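Local coordinates for protein DNA polymerase (Pyrobaculum calidifontis, PDB 5MDN) that probably catalyses template-directed DNA synthesis, adding deoxyribonucleotides from their triphosphates to a growing strand and releasing diphosphate, as in other family B polymerases, at residues Phe42-Asp47 / Pro103-Val108; Glu71-Gly76 / Met385-Pro390. All coordinates share one frame; numbering follows the deposited sequence.

From the N terminus, after three strands of another sheet, the chain enters strand 41-46, continues through helix 51-58 into strand 64-74, then turns back through strand 77-86 and helix 92-100. Contact 1 closes this loop, setting 103-108 beside 42-47 at one border of a four-stranded antiparallel sheet. At the opposite border, residues 71-76 are met by 385-390, more than 300 positions later, which follows helix 370-384 and forms contact 2. Because 71-76 lies between the two segments of contact 1, the two closures cross. Contact 1 completes the sheet, whereas contact 2 ties it to the polymerase region. Their centres are about 14 Å apart, and Tyr43 CD2 lies 3.8 Å from Val388 CG2.

Contact 1 of 2, residues Phe42-Asp47 / Pro103-Val108; sequences FYAKCD and PGVVDV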
loop_
_atom_site.group_PDB
_atom_site.type_symbol
_atom_site.label_atom_id
_atom_site.label_comp_id
_atom_site.label_asym_id
_atom_site.label_seq_id
_atom_site.Cartn_x
_atom_site.Cartn_y
_atom_site.Cartn_z
ATOM N N PHE A 42 2.548 -26.167 -14.641
ATOM C CA PHE A 42 3.720 -25.899 -13.820
ATOM C C PHE A 42 4.870 -26.758 -14.329
ATOM O O PHE A 42 4.672 -27.708 -15.091
ATOM C CB PHE A 42 3.444 -26.163 -12.335
ATOM C CG PHE A 42 3.183 -27.607 -12.006
ATOM C CD1 PHE A 42 1.922 -28.155 -12.171
ATOM C CD2 PHE A 42 4.198 -28.410 -11.513
ATOM C CE1 PHE A 42 1.683 -29.485 -11.862
ATOM C CE2 PHE A 42 3.965 -29.736 -11.202
ATOM C CZ PHE A 42 2.707 -30.275 -11.377
ATOM N N TYR A 43 6.079 -26.416 -13.896
ATOM C CA TYR A 43 7.284 -27.103 -14.332
ATOM C C TYR A 43 7.762 -28.092 -13.274
ATOM O O TYR A 43 7.518 -27.923 -12.077
ATOM C CB TYR A 43 8.409 -26.114 -14.644
ATOM C CG TYR A 43 8.082 -25.117 -15.732
ATOM C CD1 TYR A 43 7.891 -25.526 -17.044
ATOM C CD2 TYR A 43 7.983 -23.762 -15.447
ATOM C CE1 TYR A 43 7.598 -24.612 -18.042
ATOM C CE2 TYR A 43 7.693 -22.842 -16.437
ATOM C CZ TYR A 43 7.502 -23.273 -17.732
ATOM O OH TYR A 43 7.212 -22.358 -18.719
ATOM N N ALA A 44 8.442 -29.137 -13.740
ATOM C CA ALA A 44 9.050 -30.139 -12.874
ATOM C C ALA A 44 10.459 -30.398 -13.383
ATOM O O ALA A 44 10.635 -30.800 -14.536
ATOM C CB ALA A 44 8.227 -31.429 -12.868
ATOM N N LYS A 45 11.457 -30.180 -12.527
ATOM C CA LYS A 45 12.854 -30.297 -12.939
ATOM C C LYS A 45 13.276 -31.760 -12.862
ATOM O O LYS A 45 13.386 -32.331 -11.772
ATOM C CB LYS A 45 13.737 -29.389 -12.084
ATOM C CG LYS A 45 15.114 -29.125 -12.680
ATOM C CD LYS A 45 15.941 -28.171 -11.822
ATOM C CE LYS A 45 16.065 -28.621 -10.377
ATOM N NZ LYS A 45 16.774 -27.587 -9.568
ATOM N N CYS A 46 13.531 -32.359 -14.022
ATOM C CA CYS A 46 13.793 -33.786 -14.144
ATOM C C CYS A 46 15.284 -34.088 -14.187
ATOM O O CYS A 46 16.060 -33.372 -14.829
ATOM C CB CYS A 46 13.127 -34.339 -15.406
ATOM S SG CYS A 46 13.628 -33.481 -16.907
ATOM N N ASP A 47 15.679 -35.155 -13.495
ATOM C CA ASP A 47 16.993 -35.746 -13.710
ATOM C C ASP A 47 16.988 -36.729 -14.881
ATOM O O ASP A 47 17.943 -36.762 -15.665
ATOM C CB ASP A 47 17.484 -36.417 -12.420
ATOM C CG ASP A 47 16.556 -37.518 -11.929
ATOM O OD1 ASP A 47 15.837 -38.129 -12.753
ATOM O OD2 ASP A 47 16.553 -37.776 -10.705
ATOM N N PRO A 103 10.908 -40.266 -8.504
ATOM C CA PRO A 103 12.110 -39.592 -8.951
ATOM C C PRO A 103 12.500 -39.734 -10.415
ATOM O O PRO A 103 13.184 -40.608 -10.939
ATOM C CB PRO A 103 13.171 -40.110 -7.995
ATOM C CG PRO A 103 12.426 -40.394 -6.752
ATOM C CD PRO A 103 11.151 -41.000 -7.253
ATOM N N GLY A 104 11.951 -38.752 -11.077
ATOM C CA GLY A 104 12.162 -38.362 -12.443
ATOM C C GLY A 104 12.638 -36.974 -12.028
ATOM O O GLY A 104 13.802 -36.661 -12.124
ATOM N N VAL A 105 11.722 -36.158 -11.515
ATOM C CA VAL A 105 12.025 -34.867 -11.021
ATOM C C VAL A 105 12.446 -34.846 -9.583
ATOM O O VAL A 105 12.122 -35.709 -8.800
ATOM C CB VAL A 105 10.799 -34.024 -11.003
ATOM C CG1 VAL A 105 9.808 -34.602 -10.017
ATOM C CG2 VAL A 105 11.222 -32.617 -10.637
ATOM N N VAL A 106 13.101 -33.755 -9.277
ATOM C CA VAL A 106 13.679 -33.381 -7.999
ATOM C C VAL A 106 12.990 -32.168 -7.375
ATOM O O VAL A 106 12.996 -32.038 -6.145
ATOM C CB VAL A 106 15.196 -33.136 -8.135
ATOM C CG1 VAL A 106 15.919 -34.443 -8.419
ATOM C CG2 VAL A 106 15.475 -32.117 -9.229
ATOM N N ASP A 107 12.402 -31.278 -8.174
ATOM C CA ASP A 107 11.741 -30.100 -7.629
ATOM C C ASP A 107 10.710 -29.590 -8.628
ATOM O O ASP A 107 10.803 -29.849 -9.829
ATOM C CB ASP A 107 12.756 -29.003 -7.291
ATOM C CG ASP A 107 12.346 -28.178 -6.088
ATOM O OD1 ASP A 107 11.128 -28.059 -5.834
ATOM O OD2 ASP A 107 13.241 -27.645 -5.400
ATOM N N VAL A 108 9.744 -28.831 -8.114
ATOM C CA VAL A 108 8.652 -28.287 -8.913
ATOM C C VAL A 108 8.662 -26.770 -8.790
ATOM O O VAL A 108 9.025 -26.215 -7.748
ATOM C CB VAL A 108 7.282 -28.863 -8.488
ATOM C CG1 VAL A 108 7.206 -30.345 -8.818
ATOM C CG2 VAL A 108 7.042 -28.632 -7.003
#
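Gly104 opens the pairing, its carbonyl O accepting the N-H of Asp47 at 2.8 Å just where strand 41-46 ends. Val105 meets Ala44 CB through its CG2 methyl, which is modelled too close to Lys45 O for its exact place to be trusted. At Val106 the chain turns a corner, yet Val106 N donates to Lys45 O (2.9 Å); this oxygen and Gly104 O are less surely placed. Val106 CG2 lies 3.7 Å from Lys45 CE, the two side chains crossing obliquely; the lysine bends at chi3 (54°), and its NZ goes on to bond Tyr109 OH. Asp107 turns its carbonyl to the strand and receives Lys45 N almost along the C=O axis, at 2.8 Å and 168° at the hydrogen. Its carboxylate folds back on its own chain, where OD1 takes Val108 N on the anti lone pair. Val108 faces Ala44 as an antiparallel non-hydrogen-bonded pair, with CG1 at the edge of the Phe42 ring, 4.1 Å from CE2. The contact joins the first and last strands of a ferredoxin-like beta-alpha-beta-beta-alpha-beta unit: strand 77-86 flanks 41-46 on its other border, and helix 92-100 packs on Phe42 and Val108 through Leu95 and Leu100.

Contact 2 of 2, residues Glu71-Gly76 / Met385-Pro390; sequences ERRFFG and MGEVAP
Glu387 leaves the backbone with CG anti to its N and then bends at chi2 (100°), carrying its carboxylate to the turn that follows strand 64-74. Arg73 answers with CG anti to its carbonyl carbon and a bend at chi3 (70°), which brings its guanidinium up to the same carboxylate, one face turned to OE1. The setting is a beta-hairpin, strands 64-74 and 77-86, with Phe75 and Gly76 at positive phi in its tight turn. Helix 370-384 closes in a Schellman motif at Gly386, and the chain leaving it docks on the hairpin's outer strand. A single bridge holds the backbones around Arg73 and Glu387: Arg73 N donates to Gly386 O at 2.9 Å, nearly along the C=O axis, while Arg73 O receives Val388 N at 2.8 Å, with 170° at the hydrogen. The two carboxylate oxygens divide their work. OE2 accepts Gly76 N almost along its C-O axis, tying the turn to the incoming loop; OE1 sits 3.5 Å above one face of the Arg73 guanidinium, offset toward its rim. This salt bridge is long, 3.6 Å from Arg73 NE to Glu387 OE1, and rests on charge alone, since no N-H points at the oxygen. An alanine in place of Glu387 would probably loosen the turn's attachment, because both the acceptor for Gly76 N and the charge facing Arg73 would be gone. Apolar groups continue the join beside this polar cluster. Val388 CG2 lies 3.8 Å from Arg72 CB, the side chains crossing at about a right angle, and CG1 approaches the Phe74 ring. Phe75 sets CD2 over the centre of that ring and, at its far end, brings CZ to 3.6 Å from Pro390 CG.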
loop_
_atom_site.group_PDB
_atom_site.type_symbol
_atom_site.label_atom_id
_atom_site.label_comp_id
_atom_site.label_asym_id
_atom_site.label_seq_id
_atom_site.Cartn_x
_atom_site.Cartn_y
_atom_site.Cartn_z
ATOM N N GLU A 71 12.843 -26.816 -22.540
ATOM C CA GLU A 71 14.161 -26.334 -22.148
ATOM C C GLU A 71 14.043 -24.865 -21.777
ATOM O O GLU A 71 13.674 -24.039 -22.620
ATOM C CB GLU A 71 15.177 -26.514 -23.276
ATOM C CG GLU A 71 16.602 -26.171 -22.877
ATOM C CD GLU A 71 17.477 -25.833 -24.069
ATOM O OE1 GLU A 71 17.292 -26.449 -25.140
ATOM O OE2 GLU A 71 18.353 -24.952 -23.936
ATOM N N ARG A 72 14.345 -24.542 -20.521
ATOM C CA ARG A 72 14.307 -23.166 -20.053
ATOM C C ARG A 72 15.527 -22.901 -19.182
ATOM O O ARG A 72 16.302 -23.806 -18.861
ATOM C CB ARG A 72 13.014 -22.867 -19.281
ATOM C CG ARG A 72 11.763 -23.409 -19.952
ATOM C CD ARG A 72 10.535 -22.573 -19.659
ATOM N NE ARG A 72 9.396 -23.037 -20.447
ATOM C CZ ARG A 72 9.209 -22.748 -21.731
ATOM N NH1 ARG A 72 10.085 -21.990 -22.378
ATOM N NH2 ARG A 72 8.147 -23.217 -22.371
ATOM N N ARG A 73 15.687 -21.641 -18.798
ATOM C CA ARG A 73 16.799 -21.227 -17.958
ATOM C C ARG A 73 16.415 -21.305 -16.486
ATOM O O ARG A 73 15.253 -21.122 -16.116
ATOM C CB ARG A 73 17.236 -19.805 -18.306
ATOM C CG ARG A 73 17.448 -19.561 -19.788
ATOM C CD ARG A 73 17.715 -18.091 -20.064
ATOM N NE ARG A 73 19.025 -17.678 -19.567
ATOM C CZ ARG A 73 19.513 -16.447 -19.678
ATOM N NH1 ARG A 73 18.796 -15.503 -20.271
ATOM N NH2 ARG A 73 20.716 -16.160 -19.200
ATOM N N PHE A 74 17.410 -21.578 -15.646
ATOM C CA PHE A 74 17.223 -21.603 -14.198
ATOM C C PHE A 74 18.473 -20.999 -13.575
ATOM O O PHE A 74 19.535 -21.632 -13.579
ATOM C CB PHE A 74 16.980 -23.027 -13.696
ATOM C CG PHE A 74 16.631 -23.106 -12.238
ATOM C CD1 PHE A 74 15.460 -22.541 -11.762
ATOM C CD2 PHE A 74 17.464 -23.759 -11.344
ATOM C CE1 PHE A 74 15.129 -22.615 -10.422
ATOM C CE2 PHE A 74 17.140 -23.838 -10.003
ATOM C CZ PHE A 74 15.970 -23.264 -9.541
ATOM N N PHE A 75 18.343 -19.783 -13.039
ATOM C CA PHE A 75 19.492 -18.975 -12.623
ATOM C C PHE A 75 20.522 -18.863 -13.745
ATOM O O PHE A 75 21.731 -18.954 -13.522
ATOM C CB PHE A 75 20.135 -19.536 -11.353
ATOM C CG PHE A 75 19.300 -19.365 -10.120
ATOM C CD1 PHE A 75 19.285 -18.157 -9.445
ATOM C CD2 PHE A 75 18.536 -20.413 -9.632
ATOM C CE1 PHE A 75 18.524 -17.994 -8.306
ATOM C CE2 PHE A 75 17.770 -20.255 -8.490
ATOM C CZ PHE A 75 17.766 -19.043 -7.826
ATOM N N GLY A 76 20.035 -18.660 -14.968
ATOM C CA GLY A 76 20.881 -18.508 -16.130
ATOM C C GLY A 76 21.250 -19.809 -16.815
ATOM O O GLY A 76 21.362 -19.844 -18.044
ATOM N N MET A 385 12.123 -13.642 -20.884
ATOM C CA MET A 385 13.533 -13.991 -20.959
ATOM C C MET A 385 13.763 -15.495 -20.917
ATOM O O MET A 385 14.916 -15.935 -20.954
ATOM C CB MET A 385 14.310 -13.309 -19.829
ATOM C CG MET A 385 14.323 -11.791 -19.926
ATOM S SD MET A 385 15.220 -10.993 -18.582
ATOM C CE MET A 385 15.031 -9.271 -19.035
ATOM N N GLY A 386 12.697 -16.289 -20.842
ATOM C CA GLY A 386 12.834 -17.732 -20.816
ATOM C C GLY A 386 13.389 -18.289 -19.525
ATOM O O GLY A 386 14.036 -19.341 -19.541
ATOM N N GLU A 387 13.150 -17.616 -18.403
ATOM C CA GLU A 387 13.692 -18.012 -17.111
ATOM C C GLU A 387 12.588 -18.586 -16.236
ATOM O O GLU A 387 11.534 -17.961 -16.070
ATOM C CB GLU A 387 14.347 -16.822 -16.405
ATOM C CG GLU A 387 15.453 -17.212 -15.440
ATOM C CD GLU A 387 16.833 -17.028 -16.039
ATOM O OE1 GLU A 387 16.969 -16.196 -16.960
ATOM O OE2 GLU A 387 17.776 -17.719 -15.596
ATOM N N VAL A 388 12.833 -19.768 -15.681
ATOM C CA VAL A 388 11.925 -20.358 -14.705
ATOM C C VAL A 388 12.139 -19.678 -13.361
ATOM O O VAL A 388 13.275 -19.408 -12.954
ATOM C CB VAL A 388 12.149 -21.880 -14.618
ATOM C CG1 VAL A 388 11.565 -22.447 -13.333
ATOM C CG2 VAL A 388 11.535 -22.569 -15.828
ATOM N N ALA A 389 11.042 -19.396 -12.665
ATOM C CA ALA A 389 11.110 -18.665 -11.410
ATOM C C ALA A 389 11.464 -19.602 -10.256
ATOM O O ALA A 389 10.962 -20.728 -10.191
ATOM C CB ALA A 389 9.782 -17.974 -11.122
ATOM N N PRO A 390 12.330 -19.166 -9.339
ATOM C CA PRO A 390 12.574 -19.949 -8.119
ATOM C C PRO A 390 11.340 -20.019 -7.228
ATOM O O PRO A 390 10.276 -19.502 -7.581
ATOM C CB PRO A 390 13.726 -19.198 -7.435
ATOM C CG PRO A 390 14.327 -18.336 -8.501
ATOM C CD PRO A 390 13.212 -17.992 -9.434
#